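Local coordinates for protein EscN (Escherichia coli O127:H6, PDB 2OBL) that belongs to the ATP synthase alpha/beta family, with a P-loop NTPase fold, and is a component of a type III secretion system, at residues A[50-54]-A[268-272]. The protein carries 1 engineered substitution. Numbering follows the deposited sequence.
Sequences VIDQP and VMHNV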
loop_
_atom_site.group_PDB
_atom_site.type_symbol
_atom_site.label_atom_id
_atom_site.label_comp_id
_atom_site.label_asym_id
_atom_site.label_seq_id
_atom_site.Cartn_x
_atom_site.Cartn_y
_atom_site.Cartn_z
ATOM N N VAL A 50 6.689 -0.150 -19.192
ATOM C CA VAL A 50 5.520 0.691 -18.990
ATOM C C VAL A 50 4.513 -0.096 -18.154
ATOM O O VAL A 50 4.492 -1.324 -18.210
ATOM C CB VAL A 50 4.884 1.058 -20.351
ATOM C CG1 VAL A 50 3.595 1.841 -20.162
ATOM C CG2 VAL A 50 5.872 1.844 -21.207
ATOM N N ILE A 51 3.695 0.603 -17.374
ATOM C CA ILE A 51 2.641 -0.038 -16.590
ATOM C C ILE A 51 1.372 -0.059 -17.424
ATOM O O ILE A 51 0.855 0.996 -17.791
ATOM C CB ILE A 51 2.379 0.735 -15.285
ATOM C CG1 ILE A 51 3.636 0.726 -14.408
ATOM C CG2 ILE A 51 1.178 0.151 -14.536
ATOM C CD1 ILE A 51 3.520 1.580 -13.167
ATOM N N ASP A 52 0.869 -1.253 -17.733
ATOM C CA ASP A 52 -0.271 -1.358 -18.638
ATOM C C ASP A 52 -1.265 -2.491 -18.339
ATOM O O ASP A 52 -2.193 -2.732 -19.119
ATOM C CB ASP A 52 0.216 -1.421 -20.094
ATOM C CG ASP A 52 1.075 -2.647 -20.382
ATOM O OD1 ASP A 52 1.260 -3.486 -19.477
ATOM O OD2 ASP A 52 1.553 -2.776 -21.535
ATOM N N GLN A 53 -1.070 -3.177 -17.216
ATOM C CA GLN A 53 -1.969 -4.251 -16.781
ATOM C C GLN A 53 -2.500 -3.922 -15.395
ATOM O O GLN A 53 -1.762 -3.412 -14.576
ATOM C CB GLN A 53 -1.214 -5.581 -16.721
ATOM C CG GLN A 53 -0.662 -6.059 -18.049
ATOM C CD GLN A 53 -1.752 -6.514 -18.991
ATOM O OE1 GLN A 53 -2.901 -6.698 -18.585
ATOM N NE2 GLN A 53 -1.402 -6.695 -20.255
ATOM N N PRO A 54 -3.784 -4.215 -15.126
ATOM C CA PRO A 54 -4.289 -3.905 -13.790
ATOM C C PRO A 54 -3.723 -4.843 -12.714
ATOM O O PRO A 54 -3.457 -6.025 -12.987
ATOM C CB PRO A 54 -5.801 -4.089 -13.925
ATOM C CG PRO A 54 -5.986 -5.009 -15.057
ATOM C CD PRO A 54 -4.815 -4.819 -15.991
ATOM N N VAL A 268 -1.967 5.633 -12.981
ATOM C CA VAL A 268 -1.899 4.597 -14.015
ATOM C C VAL A 268 -3.265 4.052 -14.430
ATOM O O VAL A 268 -3.371 3.336 -15.414
ATOM C CB VAL A 268 -0.988 3.405 -13.607
ATOM C CG1 VAL A 268 0.403 3.895 -13.131
ATOM C CG2 VAL A 268 -1.663 2.522 -12.555
ATOM N N MET A 269 -4.302 4.356 -13.654
ATOM C CA MET A 269 -5.627 3.800 -13.906
ATOM C C MET A 269 -6.076 3.911 -15.355
ATOM O O MET A 269 -6.538 2.934 -15.942
ATOM C CB MET A 269 -6.668 4.460 -13.012
ATOM C CG MET A 269 -8.099 4.004 -13.305
ATOM S SD MET A 269 -9.246 4.567 -12.046
ATOM C CE MET A 269 -10.732 3.695 -12.589
ATOM N N HIS A 270 -5.958 5.099 -15.930
ATOM C CA HIS A 270 -6.460 5.311 -17.290
ATOM C C HIS A 270 -5.761 4.421 -18.320
ATOM O O HIS A 270 -6.277 4.203 -19.433
ATOM C CB HIS A 270 -6.355 6.788 -17.673
ATOM C CG HIS A 270 -4.952 7.258 -17.885
ATOM N ND1 HIS A 270 -4.072 7.476 -16.845
ATOM C CD2 HIS A 270 -4.274 7.552 -19.018
ATOM C CE1 HIS A 270 -2.913 7.885 -17.330
ATOM N NE2 HIS A 270 -3.008 7.939 -18.647
ATOM N N ASN A 271 -4.593 3.907 -17.943
ATOM C CA ASN A 271 -3.806 3.022 -18.802
ATOM C C ASN A 271 -4.083 1.537 -18.587
ATOM O O ASN A 271 -3.601 0.699 -19.357
ATOM C CB ASN A 271 -2.310 3.262 -18.585
ATOM C CG ASN A 271 -1.852 4.604 -19.093
ATOM O OD1 ASN A 271 -0.937 5.222 -18.518
ATOM N ND2 ASN A 271 -2.471 5.073 -20.178
ATOM N N VAL A 272 -4.844 1.200 -17.548
ATOM C CA VAL A 272 -5.053 -0.212 -17.204
ATOM C C VAL A 272 -6.524 -0.627 -17.150
ATOM O O VAL A 272 -6.827 -1.802 -16.922
ATOM C CB VAL A 272 -4.365 -0.606 -15.860
ATOM C CG1 VAL A 272 -2.908 -0.183 -15.849
ATOM C CG2 VAL A 272 -5.114 0.001 -14.673
HETATM O O HOH W 1 0.503 3.559 -16.851
HETATM O O HOH W 2 -5.529 -3.245 -19.350
#
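Residues 50-54 form a loop, extended except for a kink at D52, beside a short turn, 268-272, where N271 N donates a hydrogen bond to V268 O and V272 N to M269 O, both 2.9 Å. The backbones converge, from 7.0 Å between the CA atoms of I51 and V268 to 5.1 Å between those of P54 and V272. No direct hydrogen bond joins them; one water donates to I51 O and N271 OD1 (2.8 Å each), another to V272 O and, weakly, D52 O. V272 has the largest covered area, with I51 close behind: V272 CG1 lies 3.7 Å from Q53 O and 4.3 Å from I51 CG2, and V272 CG2 4.2 Å from P54 CB. I51 CD1 meets V268 CG1 at 3.9 Å. This water-bridged contact ties the loop leading into strand 54-55 to the turn after strand 265-266, which pairs with 242-245 at the main sheet's edge. On the turn's other flank, M269 packs against helix 275-290 through H277, L278 and A281.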